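Local coordinates for 2-pyrone-4,6-dicarboxylic acid hydrolase, putative (Pseudomonas putida, PDB 2FFI), which probably hydrolyses the lactone ring of 2-pyrone-4,6-dicarboxylate, as a TIM-barrel member of the amidohydrolase family, at residues H20-G25 and P62-T67; R84-L89 and A275-E280; A213-A218 and E256-S261; W233-P238 and V246-A251. One frame throughout, in Å; residues are numbered along the deposited sequence.

How the interactions relate
Interaction 1 lies at the ligand end of the barrel, where H20 meets a bound phosphate, and interaction 4 adjoins it. H20 N is 2.8 Å from W237 O, a probable hydrogen bond, while H20 NE2 lies 4.0 Å from D236 OD2, so both contacts border the probable active-site pocket. Interaction 2 also touches interaction 1, through T67 CG2 and M88 O at 3.5 Å, but its main pairing, R84 with F277-F279, probably lies toward the opposite end of the barrel. Interaction 3 is the remote one, its centre about 30 Å from that of interaction 1; it shares helix 248-258 with interaction 4, whose centre is about 15 Å away.

Interaction 1: H20-G25 and P62-T67; sequences HVFSRG and PSFLGT. With PO4 (phosphate ion), chain C.
H20 holds the phosphate through one atom: NE2 donates weakly to both PO4 O1, at 2.8 Å, and PO4 O4, at 3.0 Å, its single N-H shared between the two oxygens at 129° to each. R110 and H167 bind the same ion, which probably comes from the crystallisation liquor. The other ring nitrogen, ND1, is hydrogen-bonded to V60 O, so the imidazole is fixed from both ends. Histidine suits a place where one ring must meet a carbonyl on one side and an anion on the other. Its ND1 also lies 3.7 Å from P62 CA, and the proline ring and the imidazole run alongside each other with opposite headings.

Farther along, the contact turns apolar. The ring of F64 presents its edge to a face of F22, a T-shaped pair with planes at 87° and centroids 4.7 Å apart. F64 CZ points at the F22 ring beside CG, offset toward the rim. A first torsion of 45° sets F22 CG between the backbone N and the carbonyl carbon, which turns the ring toward segment 62-67. F22 CD2 also rests on P62 CB, at 4.2 Å, and L65 CD1 comes up to F22 CB. An alanine in place of F22 would probably open a gap beside P62 and leave the edge of F64 without its aromatic face.

H20 ends a His-X-His sequence with H18, the signature found after the first barrel strand in amidohydrolases. The chemistry thus implies a division: an anion-binding histidine faces the pocket, and two phenylalanines, a proline and a leucine pack the loops behind it.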
loop_
_atom_site.group_PDB
_atom_site.type_symbol
_atom_site.label_atom_id
_atom_site.label_comp_id
_atom_site.label_asym_id
_atom_site.label_seq_id
_atom_site.Cartn_x
_atom_site.Cartn_y
_atom_site.Cartn_z
ATOM N N HIS A 20 -4.630 3.618 -6.839
ATOM C CA HIS A 20 -4.499 5.030 -7.173
ATOM C C HIS A 20 -5.615 5.532 -8.085
ATOM O O HIS A 20 -6.170 4.764 -8.863
ATOM C CB HIS A 20 -3.157 5.268 -7.881
ATOM C CG HIS A 20 -1.978 4.741 -7.139
ATOM N ND1 HIS A 20 -1.585 5.253 -5.919
ATOM C CD2 HIS A 20 -1.142 3.709 -7.401
ATOM C CE1 HIS A 20 -0.568 4.551 -5.460
ATOM N NE2 HIS A 20 -0.279 3.607 -6.339
ATOM N N VAL A 21 -5.939 6.818 -7.982
ATOM C CA VAL A 21 -6.934 7.432 -8.851
ATOM C C VAL A 21 -6.413 8.824 -9.199
ATOM O O VAL A 21 -5.741 9.457 -8.389
ATOM C CB VAL A 21 -8.377 7.528 -8.195
ATOM C CG1 VAL A 21 -8.899 6.142 -7.881
ATOM C CG2 VAL A 21 -8.370 8.417 -6.940
ATOM N N PHE A 22 -6.690 9.277 -10.418
ATOM C CA PHE A 22 -6.259 10.602 -10.874
ATOM C C PHE A 22 -6.892 10.867 -12.224
ATOM O O PHE A 22 -7.016 9.960 -13.019
ATOM C CB PHE A 22 -4.716 10.685 -10.940
ATOM C CG PHE A 22 -4.059 9.488 -11.576
ATOM C CD1 PHE A 22 -3.928 9.396 -12.957
ATOM C CD2 PHE A 22 -3.550 8.464 -10.786
ATOM C CE1 PHE A 22 -3.295 8.308 -13.542
ATOM C CE2 PHE A 22 -2.915 7.368 -11.363
ATOM C CZ PHE A 22 -2.787 7.295 -12.748
ATOM N N SER A 23 -7.310 12.107 -12.465
ATOM C CA SER A 23 -7.965 12.467 -13.718
ATOM C C SER A 23 -7.012 13.012 -14.784
ATOM O O SER A 23 -6.162 13.854 -14.499
ATOM C CB SER A 23 -9.067 13.490 -13.446
ATOM O OG SER A 23 -9.784 13.790 -14.628
ATOM N N ARG A 24 -7.162 12.517 -16.011
ATOM C CA ARG A 24 -6.333 12.935 -17.140
ATOM C C ARG A 24 -6.577 14.414 -17.444
ATOM O O ARG A 24 -5.666 15.137 -17.865
ATOM C CB ARG A 24 -6.649 12.057 -18.365
ATOM C CG ARG A 24 -6.026 12.492 -19.691
ATOM C CD ARG A 24 -6.320 11.467 -20.794
ATOM N NE ARG A 24 -6.151 12.000 -22.146
ATOM C CZ ARG A 24 -5.010 12.472 -22.647
ATOM N NH1 ARG A 24 -3.912 12.485 -21.907
ATOM N NH2 ARG A 24 -4.969 12.936 -23.893
ATOM N N GLY A 25 -7.811 14.857 -17.230
ATOM C CA GLY A 25 -8.137 16.254 -17.458
ATOM C C GLY A 25 -7.449 17.130 -16.420
ATOM O O GLY A 25 -7.079 18.274 -16.707
ATOM N N PRO A 62 -0.810 8.878 -5.321
ATOM C CA PRO A 62 0.093 8.488 -6.408
ATOM C C PRO A 62 1.352 9.375 -6.366
ATOM O O PRO A 62 1.246 10.593 -6.232
ATOM C CB PRO A 62 -0.765 8.701 -7.658
ATOM C CG PRO A 62 -1.667 9.820 -7.269
ATOM C CD PRO A 62 -2.018 9.554 -5.834
ATOM N N SER A 63 2.535 8.775 -6.476
ATOM C CA SER A 63 3.789 9.535 -6.422
ATOM C C SER A 63 3.852 10.818 -7.239
ATOM O O SER A 63 4.244 11.864 -6.718
ATOM C CB SER A 63 4.970 8.668 -6.843
ATOM O OG SER A 63 5.145 7.586 -5.955
ATOM N N PHE A 64 3.475 10.757 -8.512
ATOM C CA PHE A 64 3.552 11.949 -9.363
ATOM C C PHE A 64 2.715 13.155 -8.928
ATOM O O PHE A 64 2.704 14.166 -9.609
ATOM C CB PHE A 64 3.200 11.575 -10.809
ATOM C CG PHE A 64 1.755 11.225 -11.012
ATOM C CD1 PHE A 64 0.813 12.220 -11.238
ATOM C CD2 PHE A 64 1.337 9.905 -10.989
ATOM C CE1 PHE A 64 -0.524 11.909 -11.439
ATOM C CE2 PHE A 64 -0.004 9.581 -11.189
ATOM C CZ PHE A 64 -0.933 10.588 -11.417
ATOM N N LEU A 65 2.018 13.042 -7.803
ATOM C CA LEU A 65 1.184 14.126 -7.312
ATOM C C LEU A 65 1.807 14.759 -6.064
ATOM O O LEU A 65 1.395 15.834 -5.619
ATOM C CB LEU A 65 -0.246 13.621 -7.020
ATOM C CG LEU A 65 -1.115 13.316 -8.248
ATOM C CD1 LEU A 65 -2.568 12.960 -7.860
ATOM C CD2 LEU A 65 -1.125 14.540 -9.143
ATOM N N GLY A 66 2.810 14.082 -5.512
ATOM C CA GLY A 66 3.495 14.576 -4.337
ATOM C C GLY A 66 2.570 14.835 -3.172
ATOM O O GLY A 66 1.744 13.996 -2.837
ATOM N N THR A 67 2.695 16.011 -2.564
ATOM C CA THR A 67 1.878 16.358 -1.407
ATOM C C THR A 67 0.460 16.826 -1.716
ATOM O O THR A 67 -0.362 16.953 -0.811
ATOM C CB THR A 67 2.572 17.412 -0.560
ATOM O OG1 THR A 67 3.866 16.924 -0.198
ATOM C CG2 THR A 67 1.796 17.659 0.710
HETATM P P PO4 C . 2.773 2.121 -6.627
HETATM O O1 PO4 C . 2.359 3.173 -5.665
HETATM O O2 PO4 C . 4.165 2.372 -7.077
HETATM O O3 PO4 C . 2.706 0.795 -5.969
HETATM O O4 PO4 C . 1.864 2.149 -7.800
#

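Interaction 2: R84-L89 and A275-E280; sequences RGVVML and ALFGFE
R84 reaches across to the end of helix 262-276 and offers two N-H groups to successive backbone carbonyls. NH1 donates to G278 O over 3.3 Å at 161°, and NE to F277 O over 3.4 Å at 144°; both bonds are weak, and both oxygens lie at the edge of the guanidinium, near its plane. Arginine suits the spot because its flat, multiply donating head can meet two neighbouring carbonyls at once. The carbonyl-rich end of a helix would also tend to attract its positive charge. G278, with positive phi, is the C-prime residue of a Schellman motif, a conformation that glycine adopts readily, and its N-H bonds back to A275 O.

One face of the guanidinium is laid against the F279 ring, the planes only 18° apart and F279 CE1 above the centre of the group. The aliphatic part joins in: R84 CG is 3.4 Å from F279 CZ. A bend at chi2 turns CD back from a fully extended course. An alanine in place of R84 would probably leave both carbonyls without this donor and the face of F279 without its flat partner. Farther along segment 84-89, V86 CG1 approaches the edge of the F277 ring at CE2, 4.1 Å away.

Backbone bonds tie R84 to G57 and V87 to both G108 and R110, so segment 84-89 runs between strands 56-57 and 108-110 in the place of the third barrel strand. Through F277, the turn that follows helix 262-276 packs against V58 and the ring of H139, near barrel strands 56-57 and 139-142.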
loop_
_atom_site.group_PDB
_atom_site.type_symbol
_atom_site.label_atom_id
_atom_site.label_comp_id
_atom_site.label_asym_id
_atom_site.label_seq_id
_atom_site.Cartn_x
_atom_site.Cartn_y
_atom_site.Cartn_z
ATOM N N ARG A 84 -10.732 4.505 2.211
ATOM C CA ARG A 84 -9.946 5.099 3.284
ATOM C C ARG A 84 -8.770 5.868 2.711
ATOM O O ARG A 84 -8.639 7.073 2.919
ATOM C CB ARG A 84 -9.449 4.048 4.271
ATOM C CG ARG A 84 -10.546 3.495 5.161
ATOM C CD ARG A 84 -11.219 4.576 5.998
ATOM N NE ARG A 84 -12.241 3.964 6.830
ATOM C CZ ARG A 84 -13.545 4.122 6.647
ATOM N NH1 ARG A 84 -14.407 3.511 7.457
ATOM N NH2 ARG A 84 -13.986 4.911 5.678
ATOM N N GLY A 85 -7.910 5.184 1.978
ATOM C CA GLY A 85 -6.777 5.880 1.396
ATOM C C GLY A 85 -5.737 6.520 2.313
ATOM O O GLY A 85 -6.048 7.019 3.399
ATOM N N VAL A 86 -4.487 6.505 1.837
ATOM C CA VAL A 86 -3.334 7.057 2.534
ATOM C C VAL A 86 -2.786 8.229 1.721
ATOM O O VAL A 86 -2.929 8.253 0.497
ATOM C CB VAL A 86 -2.230 5.993 2.699
ATOM C CG1 VAL A 86 -2.845 4.652 3.064
ATOM C CG2 VAL A 86 -1.414 5.881 1.449
ATOM N N VAL A 87 -2.175 9.201 2.396
ATOM C CA VAL A 87 -1.629 10.372 1.711
ATOM C C VAL A 87 -0.109 10.556 1.867
ATOM O O VAL A 87 0.577 9.734 2.489
ATOM C CB VAL A 87 -2.327 11.679 2.202
ATOM C CG1 VAL A 87 -3.814 11.632 1.905
ATOM C CG2 VAL A 87 -2.092 11.880 3.691
HETATM N N MSE A 88 0.408 11.622 1.260
HETATM C CA MSE A 88 1.822 11.972 1.361
HETATM C C MSE A 88 1.868 13.391 1.922
HETATM O O MSE A 88 1.269 14.312 1.376
HETATM C CB MSE A 88 2.522 11.878 -0.001
HETATM C CG MSE A 88 2.818 10.434 -0.427
HETATM SE SE MSE A 88 3.922 10.221 -2.040
HETATM C CE MSE A 88 5.676 10.566 -1.221
ATOM N N LEU A 89 2.563 13.559 3.038
ATOM C CA LEU A 89 2.634 14.856 3.696
ATOM C C LEU A 89 3.984 15.545 3.583
ATOM O O LEU A 89 5.032 14.900 3.525
ATOM C CB LEU A 89 2.285 14.689 5.168
ATOM C CG LEU A 89 0.939 14.027 5.446
ATOM C CD1 LEU A 89 0.872 13.656 6.922
ATOM C CD2 LEU A 89 -0.194 14.957 5.060
ATOM N N ALA A 275 -8.988 -4.279 9.838
ATOM C CA ALA A 275 -8.508 -3.841 11.136
ATOM C C ALA A 275 -7.649 -2.583 10.986
ATOM O O ALA A 275 -7.992 -1.528 11.517
ATOM C CB ALA A 275 -7.715 -4.952 11.803
ATOM N N LEU A 276 -6.550 -2.693 10.245
ATOM C CA LEU A 276 -5.633 -1.572 10.033
ATOM C C LEU A 276 -6.306 -0.283 9.577
ATOM O O LEU A 276 -5.940 0.805 10.019
ATOM C CB LEU A 276 -4.562 -1.953 9.009
ATOM C CG LEU A 276 -3.328 -1.058 8.961
ATOM C CD1 LEU A 276 -2.547 -1.290 10.241
ATOM C CD2 LEU A 276 -2.481 -1.372 7.738
ATOM N N PHE A 277 -7.280 -0.395 8.684
ATOM C CA PHE A 277 -7.962 0.797 8.183
ATOM C C PHE A 277 -9.290 1.035 8.862
ATOM O O PHE A 277 -10.048 1.898 8.446
ATOM C CB PHE A 277 -8.180 0.714 6.663
ATOM C CG PHE A 277 -6.912 0.626 5.882
ATOM C CD1 PHE A 277 -6.322 -0.604 5.645
ATOM C CD2 PHE A 277 -6.267 1.779 5.444
ATOM C CE1 PHE A 277 -5.107 -0.692 4.992
ATOM C CE2 PHE A 277 -5.047 1.703 4.786
ATOM C CZ PHE A 277 -4.464 0.464 4.560
ATOM N N GLY A 278 -9.574 0.272 9.904
ATOM C CA GLY A 278 -10.832 0.456 10.599
ATOM C C GLY A 278 -12.062 0.525 9.705
ATOM O O GLY A 278 -12.644 1.600 9.516
ATOM N N PHE A 279 -12.453 -0.618 9.148
ATOM C CA PHE A 279 -13.629 -0.694 8.300
ATOM C C PHE A 279 -14.773 -1.281 9.109
ATOM O O PHE A 279 -15.586 -2.043 8.605
ATOM C CB PHE A 279 -13.348 -1.551 7.074
ATOM C CG PHE A 279 -12.801 -0.776 5.922
ATOM C CD1 PHE A 279 -13.586 0.156 5.262
ATOM C CD2 PHE A 279 -11.503 -0.969 5.495
ATOM C CE1 PHE A 279 -13.079 0.884 4.192
ATOM C CE2 PHE A 279 -10.990 -0.245 4.424
ATOM C CZ PHE A 279 -11.779 0.677 3.775
ATOM N N GLU A 280 -14.821 -0.900 10.376
ATOM C CA GLU A 280 -15.846 -1.355 11.309
ATOM C C GLU A 280 -17.269 -1.180 10.778
ATOM O O GLU A 280 -17.958 -0.230 11.158
ATOM C CB GLU A 280 -15.694 -0.591 12.635
ATOM C CG GLU A 280 -14.275 -0.646 13.228
ATOM C CD GLU A 280 -14.062 0.328 14.381
ATOM O OE1 GLU A 280 -14.226 1.550 14.162
ATOM O OE2 GLU A 280 -13.721 -0.129 15.497
#

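Interaction 3: A213-A218 and E256-S261; sequences AFARQA and EALGCS
The guanidinium of R216 lies with one face toward the main-chain carbonyl of L258. L258 O sits over that face, but the N-H groups point in other directions and the angles are too poor for a hydrogen bond; how closely the two groups approach is doubtful at this resolution. A positive flat group against the partly negative oxygen of a helix end may still feel some electrostatic attraction. G259 O and A257 O stand farther off, each 4.4 Å from a terminal nitrogen of the group, NH1 and NH2 respectively. The chain gets there with CG anti to the backbone N, chi1 178°, and a bend at chi2.

The rest of the contact is apolar. L258 CD2 meets A215 CB at 3.9 Å, and the same leucine also touches L219 one turn along helix 208-225. Alanine suits the helix face that must admit a neighbour's leucine closely. G259, with positive phi, breaks helix 248-258 just after L258; having no side chain, it leaves room for the R216 head.

Two successive outer helices are joined here, one following strand 194-199 and the other strand 231-234, the side-by-side helix packing of a TIM barrel's outer layer.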
loop_
_atom_site.group_PDB
_atom_site.type_symbol
_atom_site.label_atom_id
_atom_site.label_comp_id
_atom_site.label_asym_id
_atom_site.label_seq_id
_atom_site.Cartn_x
_atom_site.Cartn_y
_atom_site.Cartn_z
ATOM N N ALA A 213 6.005 -17.585 -8.959
ATOM C CA ALA A 213 6.551 -18.698 -8.182
ATOM C C ALA A 213 7.126 -18.164 -6.872
ATOM O O ALA A 213 7.000 -18.789 -5.825
ATOM C CB ALA A 213 7.641 -19.418 -8.972
ATOM N N PHE A 214 7.757 -16.995 -6.939
ATOM C CA PHE A 214 8.359 -16.383 -5.768
ATOM C C PHE A 214 7.307 -15.758 -4.865
ATOM O O PHE A 214 7.452 -15.744 -3.660
ATOM C CB PHE A 214 9.400 -15.343 -6.195
ATOM C CG PHE A 214 9.991 -14.585 -5.051
ATOM C CD1 PHE A 214 9.351 -13.460 -4.539
ATOM C CD2 PHE A 214 11.171 -15.013 -4.457
ATOM C CE1 PHE A 214 9.884 -12.768 -3.450
ATOM C CE2 PHE A 214 11.716 -14.331 -3.368
ATOM C CZ PHE A 214 11.070 -13.205 -2.859
ATOM N N ALA A 215 6.253 -15.228 -5.461
ATOM C CA ALA A 215 5.182 -14.636 -4.685
ATOM C C ALA A 215 4.574 -15.735 -3.817
ATOM O O ALA A 215 4.142 -15.496 -2.690
ATOM C CB ALA A 215 4.125 -14.046 -5.608
ATOM N N ARG A 216 4.561 -16.950 -4.351
ATOM C CA ARG A 216 4.014 -18.109 -3.652
ATOM C C ARG A 216 4.851 -18.478 -2.438
ATOM O O ARG A 216 4.332 -18.699 -1.350
ATOM C CB ARG A 216 3.939 -19.301 -4.615
ATOM C CG ARG A 216 3.421 -20.585 -3.994
ATOM C CD ARG A 216 2.055 -20.363 -3.372
ATOM N NE ARG A 216 1.419 -21.618 -2.980
ATOM C CZ ARG A 216 1.061 -22.568 -3.837
ATOM N NH1 ARG A 216 0.486 -23.676 -3.391
ATOM N NH2 ARG A 216 1.273 -22.407 -5.139
ATOM N N GLN A 217 6.156 -18.552 -2.642
ATOM C CA GLN A 217 7.080 -18.887 -1.570
ATOM C C GLN A 217 7.093 -17.771 -0.526
ATOM O O GLN A 217 7.025 -18.024 0.675
ATOM C CB GLN A 217 8.485 -19.069 -2.152
ATOM C CG GLN A 217 8.583 -20.151 -3.213
ATOM C CD GLN A 217 8.428 -21.546 -2.633
ATOM O OE1 GLN A 217 8.361 -22.535 -3.369
ATOM N NE2 GLN A 217 8.380 -21.635 -1.302
ATOM N N ALA A 218 7.176 -16.535 -1.009
ATOM C CA ALA A 218 7.214 -15.349 -0.158
ATOM C C ALA A 218 6.041 -15.293 0.811
ATOM O O ALA A 218 6.222 -15.005 1.993
ATOM C CB ALA A 218 7.246 -14.083 -1.020
ATOM N N GLU A 256 -5.716 -15.531 -7.064
ATOM C CA GLU A 256 -6.316 -16.857 -7.076
ATOM C C GLU A 256 -5.225 -17.899 -7.326
ATOM O O GLU A 256 -5.281 -19.008 -6.807
ATOM C CB GLU A 256 -7.350 -16.929 -8.190
ATOM C CG GLU A 256 -8.279 -15.731 -8.242
ATOM C CD GLU A 256 -9.602 -15.983 -7.553
ATOM O OE1 GLU A 256 -9.628 -16.073 -6.303
ATOM O OE2 GLU A 256 -10.618 -16.100 -8.279
ATOM N N ALA A 257 -4.223 -17.527 -8.112
ATOM C CA ALA A 257 -3.138 -18.446 -8.435
ATOM C C ALA A 257 -2.254 -18.808 -7.247
ATOM O O ALA A 257 -1.746 -19.927 -7.181
ATOM C CB ALA A 257 -2.278 -17.872 -9.566
ATOM N N LEU A 258 -2.049 -17.871 -6.326
ATOM C CA LEU A 258 -1.216 -18.131 -5.158
ATOM C C LEU A 258 -1.656 -19.417 -4.485
ATOM O O LEU A 258 -0.844 -20.120 -3.891
ATOM C CB LEU A 258 -1.317 -16.975 -4.160
ATOM C CG LEU A 258 -0.768 -15.616 -4.606
ATOM C CD1 LEU A 258 -1.079 -14.573 -3.546
ATOM C CD2 LEU A 258 0.723 -15.718 -4.840
ATOM N N GLY A 259 -2.950 -19.716 -4.580
ATOM C CA GLY A 259 -3.478 -20.924 -3.978
ATOM C C GLY A 259 -3.564 -20.832 -2.476
ATOM O O GLY A 259 -3.063 -21.702 -1.764
ATOM N N CYS A 260 -4.203 -19.767 -2.001
ATOM C CA CYS A 260 -4.365 -19.532 -0.572
ATOM C C CYS A 260 -5.614 -20.226 -0.061
ATOM O O CYS A 260 -6.668 -20.165 -0.699
ATOM C CB CYS A 260 -4.487 -18.036 -0.286
ATOM S SG CYS A 260 -3.064 -17.081 -0.820
ATOM N N SER A 261 -5.493 -20.888 1.088
ATOM C CA SER A 261 -6.632 -21.575 1.690
ATOM C C SER A 261 -7.729 -20.554 1.991
ATOM O O SER A 261 -7.457 -19.366 2.124
ATOM C CB SER A 261 -6.209 -22.275 2.981
ATOM O OG SER A 261 -5.816 -21.350 3.972
#

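Interaction 4: W233-P238 and V246-A251; sequences WGSDWP and VSFGSA
Aromatic and CH-pi packing centres on F248, whose ring meets S235 over one face, W237 at the edge and W233 obliquely. S235 CB sits over the face, 4.0 Å from the ring centroid and 26° off the normal, a CH-pi contact. W237 touches with CB and the near side of its indole, CD1 lying 3.8 Å from F248 CD1; its five-membered ring and the F248 ring form an oblique pair, planes at 49°. W233 CH2, the far tip of its indole, touches F248 CE2 at 4.0 Å. Both tryptophans hold CG anti to the backbone N, W237 with chi1 -176°. The length of W233 suits it to span from the strand to a ring in the helical layer, while the small serine between the two tryptophans lets F248 lie close.

The fold explains the pairing: strand 231-234 is the last of the TIM barrel, and helix 248-258 is the one that follows it, packing back against the strand and the loop beyond. F248 also touches Y45, Q48 and L49 of helix 42-51.

The polar bonds lie within each segment or run to residues outside the pair. S235 OG is hydrogen-bonded to D16 OD1 and weakly accepts from W237 N; in the same loop D236 forms a salt bridge with R203. At the start of the helix S247 and S250 form a capping box: S247 N donates to S250 OG at 2.9 Å, and S250 N to S247 OG at 3.2 Å.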
loop_
_atom_site.group_PDB
_atom_site.type_symbol
_atom_site.label_atom_id
_atom_site.label_comp_id
_atom_site.label_asym_id
_atom_site.label_seq_id
_atom_site.Cartn_x
_atom_site.Cartn_y
_atom_site.Cartn_z
ATOM N N TRP A 233 -4.016 -8.123 0.802
ATOM C CA TRP A 233 -3.881 -8.045 -0.648
ATOM C C TRP A 233 -4.202 -6.689 -1.249
ATOM O O TRP A 233 -5.152 -6.024 -0.842
ATOM C CB TRP A 233 -4.784 -9.080 -1.323
ATOM C CG TRP A 233 -4.773 -9.002 -2.827
ATOM C CD1 TRP A 233 -3.923 -9.648 -3.680
ATOM C CD2 TRP A 233 -5.679 -8.241 -3.657
ATOM N NE1 TRP A 233 -4.248 -9.339 -4.988
ATOM C CE2 TRP A 233 -5.321 -8.486 -5.000
ATOM C CE3 TRP A 233 -6.757 -7.379 -3.392
ATOM C CZ2 TRP A 233 -6.001 -7.909 -6.074
ATOM C CZ3 TRP A 233 -7.438 -6.794 -4.470
ATOM C CH2 TRP A 233 -7.056 -7.069 -5.794
ATOM N N GLY A 234 -3.413 -6.298 -2.242
ATOM C CA GLY A 234 -3.649 -5.041 -2.930
ATOM C C GLY A 234 -3.748 -5.251 -4.434
ATOM O O GLY A 234 -3.159 -6.180 -4.960
ATOM N N SER A 235 -4.501 -4.420 -5.138
ATOM C CA SER A 235 -4.596 -4.598 -6.574
ATOM C C SER A 235 -3.503 -3.757 -7.237
ATOM O O SER A 235 -2.931 -4.143 -8.263
ATOM C CB SER A 235 -5.967 -4.153 -7.081
ATOM O OG SER A 235 -6.208 -2.783 -6.793
ATOM N N ASP A 236 -3.225 -2.600 -6.646
ATOM C CA ASP A 236 -2.210 -1.689 -7.160
ATOM C C ASP A 236 -2.662 -1.002 -8.437
ATOM O O ASP A 236 -1.852 -0.457 -9.185
ATOM C CB ASP A 236 -0.901 -2.427 -7.428
ATOM C CG ASP A 236 0.255 -1.483 -7.596
ATOM O OD1 ASP A 236 1.266 -1.869 -8.212
ATOM O OD2 ASP A 236 0.146 -0.347 -7.089
ATOM N N TRP A 237 -3.965 -1.057 -8.682
ATOM C CA TRP A 237 -4.580 -0.459 -9.860
ATOM C C TRP A 237 -4.251 1.038 -9.851
ATOM O O TRP A 237 -4.102 1.634 -8.786
ATOM C CB TRP A 237 -6.096 -0.665 -9.778
ATOM C CG TRP A 237 -6.858 -0.183 -10.974
ATOM C CD1 TRP A 237 -7.120 -0.888 -12.110
ATOM C CD2 TRP A 237 -7.465 1.098 -11.147
ATOM N NE1 TRP A 237 -7.851 -0.135 -12.973
ATOM C CE2 TRP A 237 -8.079 1.092 -12.415
ATOM C CE3 TRP A 237 -7.544 2.251 -10.358
ATOM C CZ2 TRP A 237 -8.779 2.202 -12.919
ATOM C CZ3 TRP A 237 -8.239 3.359 -10.856
ATOM C CH2 TRP A 237 -8.845 3.322 -12.132
ATOM N N PRO A 238 -4.146 1.670 -11.032
ATOM C CA PRO A 238 -4.330 1.082 -12.358
ATOM C C PRO A 238 -3.090 0.342 -12.861
ATOM O O PRO A 238 -2.956 0.085 -14.059
ATOM C CB PRO A 238 -4.668 2.289 -13.199
ATOM C CG PRO A 238 -3.771 3.319 -12.622
ATOM C CD PRO A 238 -3.912 3.124 -11.138
ATOM N N VAL A 246 -0.988 -5.617 -17.189
ATOM C CA VAL A 246 -1.872 -5.878 -16.063
ATOM C C VAL A 246 -3.171 -5.103 -16.006
ATOM O O VAL A 246 -3.252 -3.946 -16.436
ATOM C CB VAL A 246 -1.124 -5.618 -14.738
ATOM C CG1 VAL A 246 -1.935 -6.134 -13.562
ATOM C CG2 VAL A 246 0.251 -6.275 -14.780
ATOM N N SER A 247 -4.186 -5.764 -15.455
ATOM C CA SER A 247 -5.521 -5.187 -15.267
ATOM C C SER A 247 -6.049 -5.716 -13.936
ATOM O O SER A 247 -5.520 -6.678 -13.383
ATOM C CB SER A 247 -6.467 -5.628 -16.383
ATOM O OG SER A 247 -6.753 -7.021 -16.296
ATOM N N PHE A 248 -7.089 -5.081 -13.416
ATOM C CA PHE A 248 -7.661 -5.517 -12.152
ATOM C C PHE A 248 -7.925 -7.025 -12.198
ATOM O O PHE A 248 -7.584 -7.759 -11.268
ATOM C CB PHE A 248 -8.965 -4.764 -11.875
ATOM C CG PHE A 248 -9.230 -4.551 -10.411
ATOM C CD1 PHE A 248 -9.022 -3.309 -9.817
ATOM C CD2 PHE A 248 -9.640 -5.612 -9.619
ATOM C CE1 PHE A 248 -9.207 -3.150 -8.453
ATOM C CE2 PHE A 248 -9.826 -5.462 -8.265
ATOM C CZ PHE A 248 -9.616 -4.237 -7.672
ATOM N N GLY A 249 -8.526 -7.492 -13.284
ATOM C CA GLY A 249 -8.778 -8.916 -13.403
ATOM C C GLY A 249 -7.527 -9.780 -13.416
ATOM O O GLY A 249 -7.489 -10.815 -12.748
ATOM N N SER A 250 -6.502 -9.379 -14.176
ATOM C CA SER A 250 -5.268 -10.158 -14.246
ATOM C C SER A 250 -4.578 -10.135 -12.890
ATOM O O SER A 250 -3.801 -11.031 -12.572
ATOM C CB SER A 250 -4.321 -9.614 -15.317
ATOM O OG SER A 250 -3.545 -8.516 -14.877
ATOM N N ALA A 251 -4.870 -9.121 -12.078
ATOM C CA ALA A 251 -4.276 -9.036 -10.756
ATOM C C ALA A 251 -4.974 -10.027 -9.814
ATOM O O ALA A 251 -4.312 -10.718 -9.037
ATOM C CB ALA A 251 -4.397 -7.618 -10.231
#